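Local coordinates for sulfur oxygenase/reductase (Halothiobacillus neapolitanus, PDB 6QPA) that catalyses the oxygen-dependent disproportionation of elemental sulfur, using a mononuclear non-haem iron held by a facial triad of two histidines and one carboxylate, at the interface of chains A and B and the interface of chains A and C. Coordinates in Å, arbitrary orientation; residue numbers count along the deposited sequence, not the author numbering. Chains: chain A/B/C, Sulfur oxygenase/reductase.

Contact 1 and contact 2 join chain A to two different copies of the same protein, and the centres of their C-alpha atoms lie about 40 Å apart. They have no residue of chain A in common. Contact 1 sets a glycine-rich loop of chain A against the 3-10 helix 106-109 of chain B and belongs to a two-fold symmetric interface, so it recurs with the chains exchanged. Contact 2 sets helix 96-101 and nearby segments of chain A against the loop after helix 214-220 of chain C, without exact two-fold symmetry. One subunit therefore meets separate neighbours through separate surfaces, consistent with the 24-subunit deposited assembly.

Contact 1: the interface of chains A and B. Residues chain A 53, 58-63; chain B 16, 107-112.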
ATOM      1  N   ILE A  53      13.095   7.744  42.901  1.00 28.58           N
ATOM      2  CA  ILE A  53      13.140   7.490  44.340  1.00 29.79           C
ATOM      3  C   ILE A  53      13.927   6.210  44.580  1.00 32.53           C
ATOM      4  O   ILE A  53      14.263   5.468  43.652  1.00 30.57           O
ATOM      5  CB  ILE A  53      11.744   7.337  44.980  1.00 26.51           C
ATOM      6  CG1 ILE A  53      11.097   6.024  44.493  1.00 32.35           C
ATOM      7  CG2 ILE A  53      10.857   8.560  44.750  1.00 25.70           C
ATOM      8  CD1 ILE A  53       9.871   5.587  45.299  1.00 28.93           C
ATOM      9  N   GLY A  58      11.226  -2.717  47.800  1.00 41.60           N
ATOM     10  CA  GLY A  58       9.804  -2.937  47.607  1.00 35.80           C
ATOM     11  C   GLY A  58       8.888  -2.170  48.539  1.00 38.53           C
ATOM     12  O   GLY A  58       7.663  -2.234  48.362  1.00 40.15           O
ATOM     13  N   ARG A  59       9.440  -1.483  49.545  1.00 39.13           N
ATOM     14  CA  ARG A  59       8.623  -0.634  50.411  1.00 39.25           C
ATOM     15  C   ARG A  59       7.913   0.443  49.598  1.00 41.28           C
ATOM     16  O   ARG A  59       6.760   0.772  49.877  1.00 49.27           O
ATOM     17  CB  ARG A  59       9.503  -0.019  51.496  1.00 42.74           C
ATOM     18  CG  ARG A  59       8.883   1.086  52.314  1.00 45.70           C
ATOM     19  CD  ARG A  59       7.782   0.599  53.219  1.00 41.21           C
ATOM     20  NE  ARG A  59       7.275   1.709  54.014  1.00 45.60           N
ATOM     21  CZ  ARG A  59       6.307   2.530  53.625  1.00 55.53           C
ATOM     22  NH1 ARG A  59       5.725   2.356  52.438  1.00 49.85           N
ATOM     23  NH2 ARG A  59       5.925   3.529  54.422  1.00 56.29           N
ATOM     24  N   TYR A  60       8.565   0.957  48.551  1.00 36.85           N
ATOM     25  CA  TYR A  60       7.899   1.845  47.607  1.00 36.58           C
ATOM     26  C   TYR A  60       7.992   1.240  46.219  1.00 38.92           C
ATOM     27  O   TYR A  60       8.600   1.825  45.307  1.00 39.47           O
ATOM     28  CB  TYR A  60       8.517   3.240  47.638  1.00 33.79           C
ATOM     29  CG  TYR A  60       8.562   3.793  49.025  1.00 40.34           C
ATOM     30  CD1 TYR A  60       7.403   4.254  49.642  1.00 41.07           C
ATOM     31  CD2 TYR A  60       9.747   3.828  49.742  1.00 38.16           C
ATOM     32  CE1 TYR A  60       7.421   4.747  50.931  1.00 39.15           C
ATOM     33  CE2 TYR A  60       9.778   4.322  51.043  1.00 36.27           C
ATOM     34  CZ  TYR A  60       8.603   4.777  51.626  1.00 40.76           C
ATOM     35  OH  TYR A  60       8.610   5.279  52.897  1.00 39.48           O
ATOM     36  N   GLY A  61       7.388   0.059  46.064  1.00 37.39           N
ATOM     37  CA  GLY A  61       7.503  -0.729  44.852  1.00 31.02           C
ATOM     38  C   GLY A  61       6.843  -0.112  43.640  1.00 40.19           C
ATOM     39  O   GLY A  61       7.111  -0.556  42.518  1.00 45.37           O
ATOM     40  N   GLY A  62       5.978   0.888  43.833  1.00 40.36           N
ATOM     41  CA  GLY A  62       5.432   1.600  42.694  1.00 42.27           C
ATOM     42  C   GLY A  62       6.385   2.601  42.082  1.00 38.99           C
ATOM     43  O   GLY A  62       6.149   3.059  40.967  1.00 34.55           O
ATOM     44  N   GLY A  63       7.456   2.958  42.789  1.00 41.04           N
ATOM     45  CA  GLY A  63       8.440   3.880  42.275  1.00 34.68           C
ATOM     46  C   GLY A  63       9.628   3.136  41.692  1.00 33.46           C
ATOM     47  O   GLY A  63       9.652   1.908  41.603  1.00 34.38           O
TER
ATOM     48  N   ALA B  16       1.012   4.553  41.898  1.00 34.36           N
ATOM     49  CA  ALA B  16       1.284   4.652  40.472  1.00 37.45           C
ATOM     50  C   ALA B  16      -0.026   4.667  39.703  1.00 39.86           C
ATOM     51  O   ALA B  16      -0.942   3.895  39.988  1.00 41.64           O
ATOM     52  CB  ALA B  16       2.151   3.480  40.012  1.00 35.50           C
ATOM     53  N   LEU B 107       1.975  -2.682  48.240  1.00 65.48           N
ATOM     54  CA  LEU B 107       3.173  -1.857  48.155  1.00 57.47           C
ATOM     55  C   LEU B 107       3.782  -1.841  46.762  1.00 51.55           C
ATOM     56  O   LEU B 107       4.521  -0.905  46.440  1.00 47.66           O
ATOM     57  CB  LEU B 107       4.216  -2.317  49.163  1.00 53.64           C
ATOM     58  CG  LEU B 107       3.893  -1.890  50.587  1.00 52.09           C
ATOM     59  CD1 LEU B 107       5.000  -2.308  51.519  1.00 53.85           C
ATOM     60  CD2 LEU B 107       3.665  -0.386  50.643  1.00 56.64           C
ATOM     61  N   GLY B 108       3.476  -2.833  45.925  1.00 44.50           N
ATOM     62  CA  GLY B 108       3.982  -2.851  44.565  1.00 32.14           C
ATOM     63  C   GLY B 108       3.484  -1.712  43.707  1.00 42.18           C
ATOM     64  O   GLY B 108       3.969  -1.540  42.581  1.00 43.82           O
ATOM     65  N   MET B 109       2.500  -0.955  44.189  1.00 37.32           N
ATOM     66  CA  MET B 109       2.026   0.215  43.469  1.00 38.61           C
ATOM     67  C   MET B 109       2.248   1.509  44.243  1.00 45.29           C
ATOM     68  O   MET B 109       1.887   2.581  43.743  1.00 43.49           O
ATOM     69  CB  MET B 109       0.538   0.061  43.122  1.00 42.54           C
ATOM     70  CG  MET B 109      -0.398   0.227  44.324  1.00 51.09           C
ATOM     71  SD  MET B 109      -2.175   0.103  43.959  1.00 57.03           S
ATOM     72  CE  MET B 109      -2.867   0.256  45.606  1.00 53.37           C
ATOM     73  N   VAL B 110       2.846   1.449  45.439  1.00 38.30           N
ATOM     74  CA  VAL B 110       2.994   2.617  46.298  1.00 31.60           C
ATOM     75  C   VAL B 110       4.258   3.374  45.917  1.00 33.88           C
ATOM     76  O   VAL B 110       5.334   2.781  45.751  1.00 33.82           O
ATOM     77  CB  VAL B 110       3.037   2.214  47.778  1.00 35.55           C
ATOM     78  CG1 VAL B 110       3.363   3.436  48.658  1.00 31.53           C
ATOM     79  CG2 VAL B 110       1.728   1.560  48.180  1.00 40.20           C
ATOM     80  N   ILE B 111       4.120   4.683  45.745  1.00 29.71           N
ATOM     81  CA  ILE B 111       5.254   5.555  45.512  1.00 36.45           C
ATOM     82  C   ILE B 111       5.598   6.391  46.737  1.00 40.45           C
ATOM     83  O   ILE B 111       6.783   6.668  46.973  1.00 37.95           O
ATOM     84  CB  ILE B 111       4.986   6.453  44.288  1.00 34.14           C
ATOM     85  CG1 ILE B 111       5.086   5.628  42.994  1.00 30.11           C
ATOM     86  CG2 ILE B 111       5.909   7.685  44.276  1.00 33.21           C
ATOM     87  CD1 ILE B 111       4.492   6.335  41.791  1.00 34.66           C
ATOM     88  N   GLU B 112       4.607   6.759  47.544  1.00 34.99           N
ATOM     89  CA  GLU B 112       4.826   7.516  48.764  1.00 39.12           C
ATOM     90  C   GLU B 112       3.735   7.109  49.745  1.00 42.18           C
ATOM     91  O   GLU B 112       2.615   6.781  49.341  1.00 37.96           O
ATOM     92  CB  GLU B 112       4.810   9.026  48.498  1.00 48.44           C
ATOM     93  CG  GLU B 112       5.458   9.881  49.594  1.00 60.68           C
ATOM     94  CD  GLU B 112       5.562  11.362  49.221  1.00 65.62           C
ATOM     95  OE1 GLU B 112       5.141  11.740  48.098  1.00 57.53           O
ATOM     96  OE2 GLU B 112       6.067  12.145  50.063  1.00 71.97           O
TER
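In B:Leu107, CG stands anti to the carbonyl carbon (chi1 -76°), while A:Arg59 sends CG anti to its own backbone N (chi1 169°) and bends at chi2, so the two side chains cross obliquely. The leucine leans more closely on backbone oxygens than on the guanidinium: its CD2 methyl lies 3.4 Å from A:Arg59 O, and its CB is 3.5 Å from A:Gly58 O. The guanidinium adds a looser contact, with NH1 of A:Arg59 3.9 Å from CD2 of B:Leu107. Within chain A, the hydroxyl OH of A:Tyr60 sits 3.5 Å above the guanidinium plane of A:Arg59, toward its rim, and CG of the arginine lies over the rim of the tyrosine ring, a mutual packing that would limit how far either group can swing. An alanine in place of B:Leu107 would remove CG and both delta-methyls and would probably lose the contacts to A:Arg59 O and NH1, while the CB contact to A:Gly58 O could remain.

Beyond this patch the backbones meet directly. The amide N of A:Gly62 donates to the carbonyl O of B:Val110 at 2.8 Å, from above the carbonyl plane rather than on a lone pair, and its 137° angle at the hydrogen makes a bent bond. Close approach of main chains is also seen where CA of A:Gly62 lies 3.8 Å from CA of B:Met109. This glycine-rich stretch thus docks on the 3-10 helix 106-109 and the residues after it as part of a two-fold interface. CG1 of B:Ile111, anti to its carbonyl carbon, comes alongside the same glycine, 3.4 Å from the carbonyl carbon C of A:Gly62.

Contact 2: the interface of chains A and C. Residues chain A 27, 31, 35, 98, 101-102; chain C 221-227.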
ATOM      1  N   LYS A  27      14.834  29.286  30.795  1.00 69.38           N
ATOM      2  CA  LYS A  27      14.620  30.679  30.415  1.00 70.95           C
ATOM      3  C   LYS A  27      14.377  31.583  31.624  1.00 69.26           C
ATOM      4  O   LYS A  27      14.843  32.730  31.638  1.00 68.03           O
ATOM      5  CB  LYS A  27      13.447  30.785  29.427  1.00 83.19           C
ATOM      6  CG  LYS A  27      12.427  31.909  29.719  1.00 96.53           C
ATOM      7  CD  LYS A  27      12.609  33.126  28.812  1.00102.26           C
ATOM      8  CE  LYS A  27      11.375  34.040  28.813  1.00103.74           C
ATOM      9  NZ  LYS A  27      10.193  33.510  29.576  1.00103.34           N
ATOM     10  N   LYS A  31      17.257  33.786  35.492  1.00 48.76           N
ATOM     11  CA  LYS A  31      16.896  35.147  35.860  1.00 45.24           C
ATOM     12  C   LYS A  31      16.656  35.263  37.364  1.00 48.24           C
ATOM     13  O   LYS A  31      17.002  36.279  37.978  1.00 48.92           O
ATOM     14  CB  LYS A  31      15.673  35.589  35.063  1.00 50.27           C
ATOM     15  CG  LYS A  31      15.935  35.651  33.566  1.00 48.41           C
ATOM     16  CD  LYS A  31      14.781  36.309  32.831  1.00 49.08           C
ATOM     17  CE  LYS A  31      15.261  36.945  31.545  1.00 48.62           C
ATOM     18  NZ  LYS A  31      15.801  35.937  30.635  1.00 51.66           N
ATOM     19  N   THR A  35      18.912  37.554  39.986  1.00 39.49           N
ATOM     20  CA  THR A  35      18.318  38.401  41.011  1.00 42.45           C
ATOM     21  C   THR A  35      18.872  38.067  42.392  1.00 43.45           C
ATOM     22  O   THR A  35      19.290  38.960  43.136  1.00 39.70           O
ATOM     23  CB  THR A  35      16.798  38.242  40.980  1.00 37.83           C
ATOM     24  OG1 THR A  35      16.309  38.615  39.682  1.00 47.77           O
ATOM     25  CG2 THR A  35      16.174  39.106  42.019  1.00 34.58           C
ATOM     26  N   GLU A  98      10.494  42.004  41.223  1.00 38.72           N
ATOM     27  CA  GLU A  98      11.068  41.256  40.105  1.00 43.66           C
ATOM     28  C   GLU A  98      10.953  39.754  40.330  1.00 36.38           C
ATOM     29  O   GLU A  98      10.621  39.006  39.400  1.00 34.45           O
ATOM     30  CB  GLU A  98      12.523  41.670  39.839  1.00 50.58           C
ATOM     31  CG  GLU A  98      13.318  42.194  41.005  1.00 58.94           C
ATOM     32  CD  GLU A  98      12.980  43.634  41.367  1.00 52.18           C
ATOM     33  OE1 GLU A  98      13.144  44.537  40.524  1.00 53.66           O
ATOM     34  OE2 GLU A  98      12.530  43.856  42.501  1.00 47.17           O
ATOM     35  N   GLU A 101       7.549  38.899  39.419  1.00 36.30           N
ATOM     36  CA  GLU A 101       7.367  38.844  37.973  1.00 33.67           C
ATOM     37  C   GLU A 101       7.895  37.529  37.408  1.00 38.75           C
ATOM     38  O   GLU A 101       7.223  36.868  36.610  1.00 36.66           O
ATOM     39  CB  GLU A 101       8.066  40.027  37.304  1.00 33.65           C
ATOM     40  CG  GLU A 101       7.937  40.012  35.786  1.00 38.54           C
ATOM     41  CD  GLU A 101       8.971  40.888  35.085  1.00 37.57           C
ATOM     42  OE1 GLU A 101       9.914  41.372  35.748  1.00 35.27           O
ATOM     43  OE2 GLU A 101       8.856  41.068  33.861  1.00 34.69           O
ATOM     44  N   LEU A 102       9.083  37.117  37.844  1.00 38.47           N
ATOM     45  CA  LEU A 102       9.721  35.919  37.310  1.00 42.94           C
ATOM     46  C   LEU A 102       8.928  34.682  37.701  1.00 43.93           C
ATOM     47  O   LEU A 102       8.625  33.832  36.863  1.00 51.72           O
ATOM     48  CB  LEU A 102      11.160  35.798  37.825  1.00 36.75           C
ATOM     49  CG  LEU A 102      12.043  36.962  37.382  1.00 37.14           C
ATOM     50  CD1 LEU A 102      13.423  36.903  38.040  1.00 33.59           C
ATOM     51  CD2 LEU A 102      12.148  36.991  35.865  1.00 40.94           C
TER
ATOM     52  N   VAL C 221      18.493  41.541  32.642  1.00 34.55           N
ATOM     53  CA  VAL C 221      18.225  40.118  32.502  1.00 37.92           C
ATOM     54  C   VAL C 221      17.610  39.514  33.764  1.00 44.51           C
ATOM     55  O   VAL C 221      17.460  38.296  33.837  1.00 53.01           O
ATOM     56  CB  VAL C 221      19.485  39.355  32.047  1.00 41.61           C
ATOM     57  CG1 VAL C 221      19.789  39.726  30.574  1.00 31.79           C
ATOM     58  CG2 VAL C 221      20.689  39.613  32.959  1.00 36.96           C
ATOM     59  N   SER C 222      17.270  40.336  34.768  1.00 42.04           N
ATOM     60  CA  SER C 222      16.525  39.901  35.952  1.00 47.96           C
ATOM     61  C   SER C 222      15.013  40.128  35.828  1.00 44.00           C
ATOM     62  O   SER C 222      14.314  40.193  36.848  1.00 50.26           O
ATOM     63  CB  SER C 222      17.031  40.622  37.208  1.00 45.05           C
ATOM     64  OG  SER C 222      18.409  40.416  37.397  1.00 50.13           O
ATOM     65  N   THR C 223      14.508  40.328  34.618  1.00 41.64           N
ATOM     66  CA  THR C 223      13.111  40.674  34.411  1.00 33.87           C
ATOM     67  C   THR C 223      12.698  40.110  33.068  1.00 35.00           C
ATOM     68  O   THR C 223      13.540  39.825  32.218  1.00 37.96           O
ATOM     69  CB  THR C 223      12.900  42.204  34.446  1.00 33.65           C
ATOM     70  OG1 THR C 223      11.539  42.531  34.133  1.00 33.77           O
ATOM     71  CG2 THR C 223      13.819  42.904  33.438  1.00 33.91           C
ATOM     72  N   LEU C 224      11.396  39.959  32.875  1.00 33.36           N
ATOM     73  CA  LEU C 224      10.863  39.604  31.565  1.00 36.80           C
ATOM     74  C   LEU C 224      10.355  40.820  30.806  1.00 37.32           C
ATOM     75  O   LEU C 224       9.787  40.667  29.724  1.00 40.35           O
ATOM     76  CB  LEU C 224       9.747  38.559  31.702  1.00 35.41           C
ATOM     77  CG  LEU C 224      10.181  37.270  32.396  1.00 40.53           C
ATOM     78  CD1 LEU C 224       8.994  36.402  32.741  1.00 37.89           C
ATOM     79  CD2 LEU C 224      11.169  36.503  31.529  1.00 41.08           C
ATOM     80  N   GLY C 225      10.510  42.016  31.365  1.00 33.28           N
ATOM     81  CA  GLY C 225      10.124  43.232  30.685  1.00 31.49           C
ATOM     82  C   GLY C 225       9.352  44.216  31.540  1.00 31.84           C
ATOM     83  O   GLY C 225       9.272  45.405  31.207  1.00 32.16           O
ATOM     84  N   ALA C 226       8.761  43.742  32.638  1.00 32.54           N
ATOM     85  CA  ALA C 226       7.894  44.589  33.447  1.00 32.88           C
ATOM     86  C   ALA C 226       8.652  45.429  34.469  1.00 40.37           C
ATOM     87  O   ALA C 226       8.099  46.410  34.970  1.00 38.11           O
ATOM     88  CB  ALA C 226       6.840  43.735  34.163  1.00 33.44           C
ATOM     89  N   ASN C 227       9.904  45.091  34.771  1.00 36.81           N
ATOM     90  CA  ASN C 227      10.694  45.787  35.781  1.00 33.90           C
ATOM     91  C   ASN C 227      11.993  46.242  35.135  1.00 36.43           C
ATOM     92  O   ASN C 227      13.041  45.612  35.313  1.00 33.61           O
ATOM     93  CB  ASN C 227      10.948  44.893  36.997  1.00 34.70           C
ATOM     94  CG  ASN C 227       9.672  44.596  37.776  1.00 43.05           C
ATOM     95  OD1 ASN C 227       9.134  45.472  38.457  1.00 35.48           O
ATOM     96  ND2 ASN C 227       9.161  43.359  37.652  1.00 35.34           N
TER
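C:Leu224 and A:Leu102 form the apolar centre, crossing obliquely with CD2 of A:Leu102 4.0 Å from CG of C:Leu224. The aliphatic chain of A:Lys31 lies beside them, its CD 3.8 Å from CD2 of C:Leu224; A:Lys27 also approaches this methyl, but is poorly ordered.

Outward from this core, A:Glu101 extends into the turn of chain C, with CG anti to its backbone N (chi1 179°) and the chain straight beyond CG. Its carboxylate is gripped at both oxygens. OE1 takes the hydroxyl OG1 of C:Thr223 at 2.6 Å on its syn lone pair, and also the amide ND2 of C:Asn227 at 2.9 Å. This asparagine meets the glutamate tip to tip, their flat groups turned 67° apart. N of C:Leu224 donates to OE2 at 2.9 Å from one face of the carboxylate and N of C:Ala226, at 2.9 Å and much straighter (163° at the hydrogen), from the opposite face, the face that ND2 of C:Asn227 also approaches. Such a set of donors would be expected to stabilise a negative charge on A:Glu101.

Behind it, the backbone N of C:Gly225 (3.0 Å) and of C:Asn227 (3.1 Å) donate to OG1 of C:Thr223, a second shell that would turn the hydroxyl hydrogen toward the carboxylate and brace the turn. By capturing one carboxylate with side-chain and main-chain donors of a single turn, the site joins chains A and C and probably contributes to holding the 24-subunit assembly together.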